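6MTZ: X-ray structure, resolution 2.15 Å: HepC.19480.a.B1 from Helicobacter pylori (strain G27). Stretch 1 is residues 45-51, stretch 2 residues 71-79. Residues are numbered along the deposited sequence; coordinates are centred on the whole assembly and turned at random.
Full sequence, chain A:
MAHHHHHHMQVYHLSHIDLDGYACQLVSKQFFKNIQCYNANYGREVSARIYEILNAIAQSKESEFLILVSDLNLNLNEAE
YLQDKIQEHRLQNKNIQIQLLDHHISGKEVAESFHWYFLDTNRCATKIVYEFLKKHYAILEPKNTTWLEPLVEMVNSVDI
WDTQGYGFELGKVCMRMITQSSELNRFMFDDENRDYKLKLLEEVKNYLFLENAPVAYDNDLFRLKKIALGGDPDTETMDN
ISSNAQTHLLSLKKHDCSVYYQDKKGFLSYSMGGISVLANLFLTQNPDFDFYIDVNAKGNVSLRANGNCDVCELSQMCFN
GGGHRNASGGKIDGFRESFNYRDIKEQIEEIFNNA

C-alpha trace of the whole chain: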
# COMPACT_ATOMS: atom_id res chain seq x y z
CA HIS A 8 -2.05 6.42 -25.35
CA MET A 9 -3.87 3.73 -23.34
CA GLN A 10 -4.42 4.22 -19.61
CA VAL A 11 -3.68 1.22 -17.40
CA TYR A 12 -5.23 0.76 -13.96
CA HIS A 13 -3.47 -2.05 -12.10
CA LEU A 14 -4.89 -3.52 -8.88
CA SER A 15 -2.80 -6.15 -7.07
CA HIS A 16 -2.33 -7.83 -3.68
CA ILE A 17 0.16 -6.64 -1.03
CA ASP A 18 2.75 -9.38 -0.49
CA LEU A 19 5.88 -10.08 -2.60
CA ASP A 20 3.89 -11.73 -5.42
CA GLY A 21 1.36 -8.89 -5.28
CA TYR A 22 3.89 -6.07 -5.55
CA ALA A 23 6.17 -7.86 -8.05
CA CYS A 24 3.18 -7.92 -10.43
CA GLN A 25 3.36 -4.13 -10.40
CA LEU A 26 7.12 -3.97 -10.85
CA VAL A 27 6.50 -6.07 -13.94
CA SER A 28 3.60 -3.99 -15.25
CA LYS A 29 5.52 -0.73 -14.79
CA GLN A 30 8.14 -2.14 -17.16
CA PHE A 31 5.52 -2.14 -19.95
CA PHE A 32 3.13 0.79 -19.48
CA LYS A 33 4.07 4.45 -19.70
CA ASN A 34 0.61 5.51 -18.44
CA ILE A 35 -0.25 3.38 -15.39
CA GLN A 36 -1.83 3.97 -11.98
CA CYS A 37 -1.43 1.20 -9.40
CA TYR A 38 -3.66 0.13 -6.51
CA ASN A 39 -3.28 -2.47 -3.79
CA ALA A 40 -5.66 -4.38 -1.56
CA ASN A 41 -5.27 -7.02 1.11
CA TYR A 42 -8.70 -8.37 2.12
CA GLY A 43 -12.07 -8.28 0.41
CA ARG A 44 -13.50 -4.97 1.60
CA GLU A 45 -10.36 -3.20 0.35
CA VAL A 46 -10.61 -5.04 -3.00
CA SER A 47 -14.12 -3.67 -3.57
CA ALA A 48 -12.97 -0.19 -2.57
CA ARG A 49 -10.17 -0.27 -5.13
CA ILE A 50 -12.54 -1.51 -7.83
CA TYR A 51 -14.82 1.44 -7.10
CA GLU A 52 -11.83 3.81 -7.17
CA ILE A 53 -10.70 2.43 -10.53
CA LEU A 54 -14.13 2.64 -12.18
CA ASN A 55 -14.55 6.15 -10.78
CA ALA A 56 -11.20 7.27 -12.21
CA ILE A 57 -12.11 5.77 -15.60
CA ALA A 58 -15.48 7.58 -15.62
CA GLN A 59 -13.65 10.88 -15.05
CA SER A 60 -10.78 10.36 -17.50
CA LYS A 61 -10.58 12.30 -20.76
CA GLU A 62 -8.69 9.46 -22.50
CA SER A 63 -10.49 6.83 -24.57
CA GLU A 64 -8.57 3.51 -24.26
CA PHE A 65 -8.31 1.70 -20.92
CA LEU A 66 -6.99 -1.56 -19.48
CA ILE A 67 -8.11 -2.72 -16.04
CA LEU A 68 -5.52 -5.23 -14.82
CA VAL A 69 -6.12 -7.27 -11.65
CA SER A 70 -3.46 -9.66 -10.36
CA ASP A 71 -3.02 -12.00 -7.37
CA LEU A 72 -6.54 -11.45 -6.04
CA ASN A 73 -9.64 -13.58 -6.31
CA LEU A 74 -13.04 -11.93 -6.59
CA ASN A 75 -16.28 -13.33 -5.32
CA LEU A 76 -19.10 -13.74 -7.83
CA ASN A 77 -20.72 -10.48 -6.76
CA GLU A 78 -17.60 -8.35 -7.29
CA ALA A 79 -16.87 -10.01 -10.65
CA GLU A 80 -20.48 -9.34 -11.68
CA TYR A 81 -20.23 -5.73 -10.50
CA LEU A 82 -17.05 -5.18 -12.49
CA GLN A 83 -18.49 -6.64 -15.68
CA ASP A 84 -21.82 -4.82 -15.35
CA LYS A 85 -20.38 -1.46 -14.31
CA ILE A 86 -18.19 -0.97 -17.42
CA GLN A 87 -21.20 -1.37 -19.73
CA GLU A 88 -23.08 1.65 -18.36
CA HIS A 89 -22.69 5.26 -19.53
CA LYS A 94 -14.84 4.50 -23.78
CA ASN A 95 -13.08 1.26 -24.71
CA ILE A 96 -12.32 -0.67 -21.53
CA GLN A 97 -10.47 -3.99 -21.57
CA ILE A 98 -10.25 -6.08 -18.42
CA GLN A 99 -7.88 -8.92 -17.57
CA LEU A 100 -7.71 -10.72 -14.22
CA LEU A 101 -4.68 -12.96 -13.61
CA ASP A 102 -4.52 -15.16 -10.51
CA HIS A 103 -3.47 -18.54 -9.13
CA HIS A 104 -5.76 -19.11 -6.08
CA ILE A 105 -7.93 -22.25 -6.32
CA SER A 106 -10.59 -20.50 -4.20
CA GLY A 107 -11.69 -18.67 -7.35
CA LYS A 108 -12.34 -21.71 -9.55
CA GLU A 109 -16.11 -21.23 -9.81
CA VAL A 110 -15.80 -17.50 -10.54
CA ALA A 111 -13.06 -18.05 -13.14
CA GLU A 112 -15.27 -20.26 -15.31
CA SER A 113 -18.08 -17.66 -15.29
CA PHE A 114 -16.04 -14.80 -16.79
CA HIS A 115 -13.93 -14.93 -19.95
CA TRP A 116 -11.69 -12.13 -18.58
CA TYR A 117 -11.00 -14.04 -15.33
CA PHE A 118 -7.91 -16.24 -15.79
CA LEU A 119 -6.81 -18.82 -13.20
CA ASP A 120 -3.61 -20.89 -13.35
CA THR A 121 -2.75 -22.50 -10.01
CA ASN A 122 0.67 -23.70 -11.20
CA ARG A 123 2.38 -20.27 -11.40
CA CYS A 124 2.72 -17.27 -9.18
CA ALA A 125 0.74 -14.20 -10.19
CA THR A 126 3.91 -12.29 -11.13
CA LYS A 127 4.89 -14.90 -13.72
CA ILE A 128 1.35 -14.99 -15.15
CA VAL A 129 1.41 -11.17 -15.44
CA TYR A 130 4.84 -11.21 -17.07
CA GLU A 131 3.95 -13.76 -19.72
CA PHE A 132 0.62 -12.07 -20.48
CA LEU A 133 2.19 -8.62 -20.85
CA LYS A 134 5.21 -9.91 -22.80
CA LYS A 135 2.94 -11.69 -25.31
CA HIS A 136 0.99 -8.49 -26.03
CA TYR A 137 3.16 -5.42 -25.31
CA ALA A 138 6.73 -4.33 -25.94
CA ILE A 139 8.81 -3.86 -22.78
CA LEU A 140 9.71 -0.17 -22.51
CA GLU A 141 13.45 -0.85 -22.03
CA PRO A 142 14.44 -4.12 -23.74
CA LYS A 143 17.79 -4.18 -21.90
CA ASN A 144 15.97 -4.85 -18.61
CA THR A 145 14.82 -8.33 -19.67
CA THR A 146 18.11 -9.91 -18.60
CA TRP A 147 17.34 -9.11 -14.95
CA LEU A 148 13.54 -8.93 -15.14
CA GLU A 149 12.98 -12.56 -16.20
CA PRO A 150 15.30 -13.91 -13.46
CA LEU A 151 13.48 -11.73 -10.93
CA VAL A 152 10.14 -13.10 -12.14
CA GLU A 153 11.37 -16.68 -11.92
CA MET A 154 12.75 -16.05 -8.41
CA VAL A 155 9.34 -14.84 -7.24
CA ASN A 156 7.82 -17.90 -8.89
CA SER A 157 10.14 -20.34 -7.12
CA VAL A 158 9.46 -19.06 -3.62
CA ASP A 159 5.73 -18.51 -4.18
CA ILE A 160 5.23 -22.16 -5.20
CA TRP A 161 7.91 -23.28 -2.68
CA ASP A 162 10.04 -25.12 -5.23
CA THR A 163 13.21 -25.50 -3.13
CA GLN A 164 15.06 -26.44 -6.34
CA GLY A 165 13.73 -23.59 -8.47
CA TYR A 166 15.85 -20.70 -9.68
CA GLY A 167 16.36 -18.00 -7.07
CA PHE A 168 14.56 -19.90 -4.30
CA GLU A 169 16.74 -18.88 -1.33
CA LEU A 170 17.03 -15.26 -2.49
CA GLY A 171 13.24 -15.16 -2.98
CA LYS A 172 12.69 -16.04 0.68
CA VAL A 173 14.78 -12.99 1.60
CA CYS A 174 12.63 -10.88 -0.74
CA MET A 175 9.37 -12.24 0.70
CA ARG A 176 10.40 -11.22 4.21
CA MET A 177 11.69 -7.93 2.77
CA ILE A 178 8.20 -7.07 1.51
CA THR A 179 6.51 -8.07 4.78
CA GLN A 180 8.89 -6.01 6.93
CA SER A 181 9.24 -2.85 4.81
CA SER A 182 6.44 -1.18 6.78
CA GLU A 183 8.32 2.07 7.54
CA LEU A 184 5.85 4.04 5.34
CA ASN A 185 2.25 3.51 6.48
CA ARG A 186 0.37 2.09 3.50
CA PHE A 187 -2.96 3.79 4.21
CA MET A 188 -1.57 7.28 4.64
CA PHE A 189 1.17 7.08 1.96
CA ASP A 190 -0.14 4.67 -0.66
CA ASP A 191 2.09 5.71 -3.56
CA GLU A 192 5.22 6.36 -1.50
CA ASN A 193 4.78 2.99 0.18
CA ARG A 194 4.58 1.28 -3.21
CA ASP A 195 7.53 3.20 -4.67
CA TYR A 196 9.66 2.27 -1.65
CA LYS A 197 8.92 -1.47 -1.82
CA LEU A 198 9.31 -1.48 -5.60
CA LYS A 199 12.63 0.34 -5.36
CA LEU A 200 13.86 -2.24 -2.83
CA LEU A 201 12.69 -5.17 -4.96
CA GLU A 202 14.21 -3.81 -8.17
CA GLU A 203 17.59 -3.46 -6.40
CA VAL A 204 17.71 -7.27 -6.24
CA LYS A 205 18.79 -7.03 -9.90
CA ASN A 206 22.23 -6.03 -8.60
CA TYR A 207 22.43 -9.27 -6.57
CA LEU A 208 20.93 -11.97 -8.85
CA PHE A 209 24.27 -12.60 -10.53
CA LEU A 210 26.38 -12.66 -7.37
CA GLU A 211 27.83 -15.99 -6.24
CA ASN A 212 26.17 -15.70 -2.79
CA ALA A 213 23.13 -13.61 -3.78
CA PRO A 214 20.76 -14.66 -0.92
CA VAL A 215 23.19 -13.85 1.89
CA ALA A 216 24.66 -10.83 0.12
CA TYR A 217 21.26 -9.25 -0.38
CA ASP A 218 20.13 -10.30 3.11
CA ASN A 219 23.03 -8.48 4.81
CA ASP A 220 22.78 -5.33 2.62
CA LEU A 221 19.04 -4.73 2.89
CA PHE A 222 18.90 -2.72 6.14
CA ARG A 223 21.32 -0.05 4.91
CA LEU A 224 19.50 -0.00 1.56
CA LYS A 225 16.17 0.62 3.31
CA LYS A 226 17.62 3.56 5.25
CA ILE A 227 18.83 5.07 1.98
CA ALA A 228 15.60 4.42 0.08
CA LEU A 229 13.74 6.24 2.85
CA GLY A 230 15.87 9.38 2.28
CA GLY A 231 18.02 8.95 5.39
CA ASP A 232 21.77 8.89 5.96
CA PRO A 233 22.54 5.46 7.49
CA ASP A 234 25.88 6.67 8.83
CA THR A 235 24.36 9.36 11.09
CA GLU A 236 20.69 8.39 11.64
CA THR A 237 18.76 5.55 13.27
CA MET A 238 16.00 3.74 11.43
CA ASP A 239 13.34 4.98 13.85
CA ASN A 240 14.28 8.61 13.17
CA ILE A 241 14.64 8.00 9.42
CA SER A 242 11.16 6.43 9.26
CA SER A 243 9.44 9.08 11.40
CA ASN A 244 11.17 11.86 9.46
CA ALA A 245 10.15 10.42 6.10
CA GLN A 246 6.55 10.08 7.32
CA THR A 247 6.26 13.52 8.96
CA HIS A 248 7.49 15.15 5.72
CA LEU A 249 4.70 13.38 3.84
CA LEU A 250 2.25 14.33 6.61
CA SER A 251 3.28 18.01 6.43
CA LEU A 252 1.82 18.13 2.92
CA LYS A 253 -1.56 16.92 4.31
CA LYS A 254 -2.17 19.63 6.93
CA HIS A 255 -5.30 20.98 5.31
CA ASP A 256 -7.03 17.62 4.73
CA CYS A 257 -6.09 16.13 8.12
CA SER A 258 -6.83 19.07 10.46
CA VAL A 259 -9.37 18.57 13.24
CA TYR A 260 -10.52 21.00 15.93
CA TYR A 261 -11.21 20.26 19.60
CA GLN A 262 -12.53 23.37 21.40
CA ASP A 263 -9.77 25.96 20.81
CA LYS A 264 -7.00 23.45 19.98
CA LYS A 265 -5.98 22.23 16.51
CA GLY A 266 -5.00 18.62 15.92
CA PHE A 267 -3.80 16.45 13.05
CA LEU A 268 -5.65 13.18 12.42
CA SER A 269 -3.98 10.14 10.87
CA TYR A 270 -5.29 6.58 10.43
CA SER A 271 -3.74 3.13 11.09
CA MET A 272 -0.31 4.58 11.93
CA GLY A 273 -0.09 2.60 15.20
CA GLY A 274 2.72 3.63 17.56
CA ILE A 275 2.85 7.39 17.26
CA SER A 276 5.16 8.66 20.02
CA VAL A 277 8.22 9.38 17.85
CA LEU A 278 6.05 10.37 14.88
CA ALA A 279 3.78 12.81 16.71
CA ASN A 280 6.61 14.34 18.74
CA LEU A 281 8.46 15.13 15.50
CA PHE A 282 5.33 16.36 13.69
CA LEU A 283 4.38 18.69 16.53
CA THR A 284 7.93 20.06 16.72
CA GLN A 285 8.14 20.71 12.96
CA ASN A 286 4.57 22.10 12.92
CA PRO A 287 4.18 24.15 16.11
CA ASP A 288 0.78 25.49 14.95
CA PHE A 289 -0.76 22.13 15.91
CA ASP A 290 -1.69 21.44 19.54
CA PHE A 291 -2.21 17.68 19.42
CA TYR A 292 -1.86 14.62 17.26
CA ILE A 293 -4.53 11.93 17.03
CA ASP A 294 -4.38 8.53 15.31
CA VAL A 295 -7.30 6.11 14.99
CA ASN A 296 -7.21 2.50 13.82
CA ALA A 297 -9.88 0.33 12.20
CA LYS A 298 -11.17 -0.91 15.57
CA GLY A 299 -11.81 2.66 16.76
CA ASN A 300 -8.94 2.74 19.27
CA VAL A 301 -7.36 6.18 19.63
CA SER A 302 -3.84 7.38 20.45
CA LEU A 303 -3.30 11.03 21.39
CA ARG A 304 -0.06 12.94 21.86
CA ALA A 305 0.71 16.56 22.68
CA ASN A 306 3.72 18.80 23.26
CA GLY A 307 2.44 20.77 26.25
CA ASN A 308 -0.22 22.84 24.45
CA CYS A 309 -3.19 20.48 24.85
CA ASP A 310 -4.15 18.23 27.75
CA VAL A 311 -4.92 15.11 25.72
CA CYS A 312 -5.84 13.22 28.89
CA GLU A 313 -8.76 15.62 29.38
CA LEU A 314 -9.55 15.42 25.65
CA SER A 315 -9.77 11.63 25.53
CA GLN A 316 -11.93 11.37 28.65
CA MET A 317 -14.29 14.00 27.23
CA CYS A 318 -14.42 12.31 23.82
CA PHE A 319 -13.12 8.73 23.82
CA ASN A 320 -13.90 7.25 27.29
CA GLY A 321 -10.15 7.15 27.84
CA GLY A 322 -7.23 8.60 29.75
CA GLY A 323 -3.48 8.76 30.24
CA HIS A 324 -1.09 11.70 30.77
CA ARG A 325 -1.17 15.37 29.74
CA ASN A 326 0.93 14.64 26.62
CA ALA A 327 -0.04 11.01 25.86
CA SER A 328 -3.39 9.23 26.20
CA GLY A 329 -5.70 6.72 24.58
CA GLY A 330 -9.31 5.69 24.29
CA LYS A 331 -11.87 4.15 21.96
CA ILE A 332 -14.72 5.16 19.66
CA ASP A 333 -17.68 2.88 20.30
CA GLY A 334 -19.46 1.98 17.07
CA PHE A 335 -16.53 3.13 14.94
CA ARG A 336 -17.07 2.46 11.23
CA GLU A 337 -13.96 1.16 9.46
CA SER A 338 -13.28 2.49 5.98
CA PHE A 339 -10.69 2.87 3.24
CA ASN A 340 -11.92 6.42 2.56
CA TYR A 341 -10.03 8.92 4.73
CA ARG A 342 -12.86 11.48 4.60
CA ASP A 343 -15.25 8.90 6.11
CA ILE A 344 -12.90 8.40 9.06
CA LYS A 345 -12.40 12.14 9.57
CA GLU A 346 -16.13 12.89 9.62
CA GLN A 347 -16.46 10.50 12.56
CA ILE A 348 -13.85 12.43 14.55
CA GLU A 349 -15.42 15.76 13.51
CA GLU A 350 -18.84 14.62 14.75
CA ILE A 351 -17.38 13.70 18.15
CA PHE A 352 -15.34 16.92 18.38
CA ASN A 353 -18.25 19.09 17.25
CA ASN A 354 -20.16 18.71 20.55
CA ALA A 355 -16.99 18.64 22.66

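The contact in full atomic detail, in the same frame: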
# COMPACT_ATOMS: atom_id res chain seq x y z
N GLU A 45 -11.28 -4.07 1.08
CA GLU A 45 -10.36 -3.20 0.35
C GLU A 45 -10.43 -3.47 -1.15
O GLU A 45 -10.38 -2.53 -1.95
CB GLU A 45 -8.93 -3.37 0.89
CG GLU A 45 -7.95 -2.28 0.41
CD GLU A 45 -6.58 -2.28 1.13
OE1 GLU A 45 -6.20 -3.30 1.73
OE2 GLU A 45 -5.88 -1.24 1.08
N VAL A 46 -10.56 -4.73 -1.56
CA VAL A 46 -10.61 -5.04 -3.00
C VAL A 46 -11.78 -4.32 -3.66
O VAL A 46 -11.62 -3.69 -4.72
CB VAL A 46 -10.70 -6.56 -3.23
CG1 VAL A 46 -10.95 -6.85 -4.71
CG2 VAL A 46 -9.43 -7.25 -2.75
N SER A 47 -12.95 -4.37 -3.02
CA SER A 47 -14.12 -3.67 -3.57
C SER A 47 -13.89 -2.17 -3.61
O SER A 47 -14.28 -1.51 -4.57
CB SER A 47 -15.37 -4.01 -2.76
OG SER A 47 -15.74 -5.36 -2.97
N ALA A 48 -13.25 -1.62 -2.57
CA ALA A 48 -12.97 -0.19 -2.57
C ALA A 48 -12.09 0.19 -3.75
O ALA A 48 -12.34 1.19 -4.43
CB ALA A 48 -12.32 0.23 -1.26
N ARG A 49 -11.05 -0.60 -4.02
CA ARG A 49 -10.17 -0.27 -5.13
C ARG A 49 -10.88 -0.41 -6.46
O ARG A 49 -10.62 0.36 -7.39
CB ARG A 49 -8.90 -1.13 -5.09
CG ARG A 49 -8.10 -1.11 -3.76
CD ARG A 49 -7.65 0.29 -3.32
NE ARG A 49 -7.04 0.26 -1.99
CZ ARG A 49 -7.08 1.26 -1.11
NH1 ARG A 49 -7.71 2.39 -1.40
NH2 ARG A 49 -6.49 1.14 0.08
N ILE A 50 -11.82 -1.36 -6.57
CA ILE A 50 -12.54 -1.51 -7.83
C ILE A 50 -13.43 -0.29 -8.06
O ILE A 50 -13.52 0.23 -9.18
CB ILE A 50 -13.32 -2.83 -7.86
CG1 ILE A 50 -12.36 -4.00 -8.05
CG2 ILE A 50 -14.34 -2.84 -8.98
CD1 ILE A 50 -12.93 -5.34 -7.70
N TYR A 51 -14.04 0.22 -6.99
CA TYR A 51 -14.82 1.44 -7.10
C TYR A 51 -13.93 2.61 -7.50
O TYR A 51 -14.27 3.40 -8.39
CB TYR A 51 -15.54 1.73 -5.79
CG TYR A 51 -16.29 3.03 -5.77
CD1 TYR A 51 -17.60 3.10 -6.22
CD2 TYR A 51 -15.69 4.20 -5.29
CE1 TYR A 51 -18.30 4.30 -6.20
CE2 TYR A 51 -16.38 5.40 -5.27
CZ TYR A 51 -17.69 5.45 -5.72
OH TYR A 51 -18.38 6.64 -5.70
N ASP A 71 -3.31 -11.40 -8.68
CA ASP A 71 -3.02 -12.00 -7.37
C ASP A 71 -4.16 -11.80 -6.38
O ASP A 71 -3.94 -11.81 -5.16
CB ASP A 71 -1.71 -11.45 -6.79
CG ASP A 71 -1.12 -12.36 -5.74
OD1 ASP A 71 -1.36 -13.60 -5.82
OD2 ASP A 71 -0.43 -11.84 -4.83
N LEU A 72 -5.36 -11.60 -6.88
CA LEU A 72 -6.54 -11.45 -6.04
C LEU A 72 -7.64 -12.31 -6.64
O LEU A 72 -7.75 -12.42 -7.87
CB LEU A 72 -6.99 -10.00 -5.97
CG LEU A 72 -6.02 -8.99 -5.35
CD1 LEU A 72 -6.32 -7.61 -5.89
CD2 LEU A 72 -6.13 -8.99 -3.83
N ASN A 73 -8.45 -12.93 -5.80
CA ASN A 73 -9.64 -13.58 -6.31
C ASN A 73 -10.85 -12.75 -5.91
O ASN A 73 -10.88 -12.16 -4.83
CB ASN A 73 -9.77 -15.03 -5.85
CG ASN A 73 -9.99 -15.18 -4.38
OD1 ASN A 73 -9.26 -14.60 -3.58
ND2 ASN A 73 -10.97 -15.99 -4.01
N LEU A 74 -11.81 -12.66 -6.82
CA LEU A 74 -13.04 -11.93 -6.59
C LEU A 74 -14.15 -12.92 -6.29
O LEU A 74 -14.15 -14.04 -6.81
CB LEU A 74 -13.41 -11.07 -7.81
CG LEU A 74 -12.31 -10.16 -8.39
CD1 LEU A 74 -12.79 -9.47 -9.67
CD2 LEU A 74 -11.87 -9.12 -7.37
N ASN A 75 -15.08 -12.53 -5.43
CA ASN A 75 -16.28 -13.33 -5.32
C ASN A 75 -17.20 -13.02 -6.50
O ASN A 75 -16.98 -12.06 -7.25
CB ASN A 75 -17.00 -13.08 -4.00
CG ASN A 75 -16.97 -11.64 -3.58
OD1 ASN A 75 -17.57 -10.77 -4.23
ND2 ASN A 75 -16.28 -11.36 -2.48
N LEU A 76 -18.22 -13.86 -6.67
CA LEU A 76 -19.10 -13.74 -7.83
C LEU A 76 -19.71 -12.35 -7.91
O LEU A 76 -19.85 -11.78 -9.00
CB LEU A 76 -20.21 -14.79 -7.77
CG LEU A 76 -19.88 -16.22 -8.18
CD1 LEU A 76 -21.09 -17.12 -7.97
CD2 LEU A 76 -19.41 -16.28 -9.63
N ASN A 77 -20.04 -11.77 -6.76
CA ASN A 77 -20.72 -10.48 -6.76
C ASN A 77 -19.81 -9.37 -7.25
O ASN A 77 -20.24 -8.50 -8.01
CB ASN A 77 -21.24 -10.18 -5.36
CG ASN A 77 -22.12 -8.96 -5.33
OD1 ASN A 77 -23.34 -9.06 -5.49
ND2 ASN A 77 -21.51 -7.79 -5.14
N GLU A 78 -18.54 -9.38 -6.84
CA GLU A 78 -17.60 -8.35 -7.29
C GLU A 78 -17.24 -8.53 -8.76
O GLU A 78 -17.06 -7.55 -9.48
CB GLU A 78 -16.34 -8.35 -6.43
CG GLU A 78 -16.40 -7.34 -5.30
CD GLU A 78 -16.64 -5.92 -5.78
OE1 GLU A 78 -15.93 -5.49 -6.72
OE2 GLU A 78 -17.53 -5.23 -5.24
N ALA A 79 -17.11 -9.78 -9.22
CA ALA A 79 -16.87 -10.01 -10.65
C ALA A 79 -18.06 -9.56 -11.48
O ALA A 79 -17.89 -8.94 -12.54
CB ALA A 79 -16.57 -11.49 -10.90
O HOH W 1 -16.45 -2.13 -6.14

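Residues 45-51 form a section of a longer helix, and one side of it rests against the second stretch, in which residues 72-75 are an extended loop leading into a helix that starts at Leu 76. The contact is small, burying 275 Å² in total, and consists of an apolar patch with a polar edge. Val 46, Ser 47 and Ile 50 supply the helix side; Leu 72, Leu 74 and Glu 78 supply the other. Val 46, Ile 50, Leu 72 and Leu 74 are buried, as suits side chains with nothing polar to satisfy, whereas Ser 47 and Glu 78 are partly exposed, where their polar ends can also meet water.

The apolar patch is organised around Val 46, whose CA-to-CB bond points toward the loop. Its two methyls spread apart so that each meets a different leucine: CG2 of Val 46 lies 3.9 Å from CD2 of Leu 72, and CG1 of Val 46 lies 3.6 Å from CD2 of Leu 74. The short, branched valine thus fits as a blunt wedge between two longer side chains. Leu 72 and Leu 74 are alternate residues of the extended segment, with Asn 73 between them directing its CA-to-CB bond away from the helix. Leu 74 starts out sideways, but with chi1 m and chi2 t its end comes nearer, and CD2 reaches the hollow between Val 46 and Ile 50. One turn along the helix from Val 46, Ile 50 closes this hollow: its CD1 is 3.9 Å from CD2 of Leu 74. The m, t conformation of Ile 50 extends CD1 toward the second stretch, and CD1 of Ile 50 also comes within 3.2 Å of OE1 of Glu 78, a tight van der Waals contact at the join between the apolar and polar parts.

Glu 78 loses more surface to the contact than any other residue here, 68 Å². Its side chain is bent rather than extended, with chi1 at -95° and chi2 m, and lays the carboxylate beside Ser 47 and Ile 50. OE2 of Glu 78 comes within 2.9 Å of OG of Ser 47. Ser 47, its CA-to-CB bond sideways and chi1 m, places OG beside the carboxylate, where the CA atoms of Ser 47 and Glu 78 are 6.9 Å apart. A water lies 2.7 Å from O of Ser 47, which can accept from it, and 3.4 Å from OE2 of Glu 78, at best a weak bond; it has more acceptors in reach than protons to give.

The backbone of Glu 78 is also tied to Asn 75, which caps the second helix by accepting at OD1 from N of Glu 78 (3.1 Å). On the first helix, Arg 49 takes no part in the contact; its NH2 forms a salt bridge with OE2 of Glu 45 at 2.7 Å.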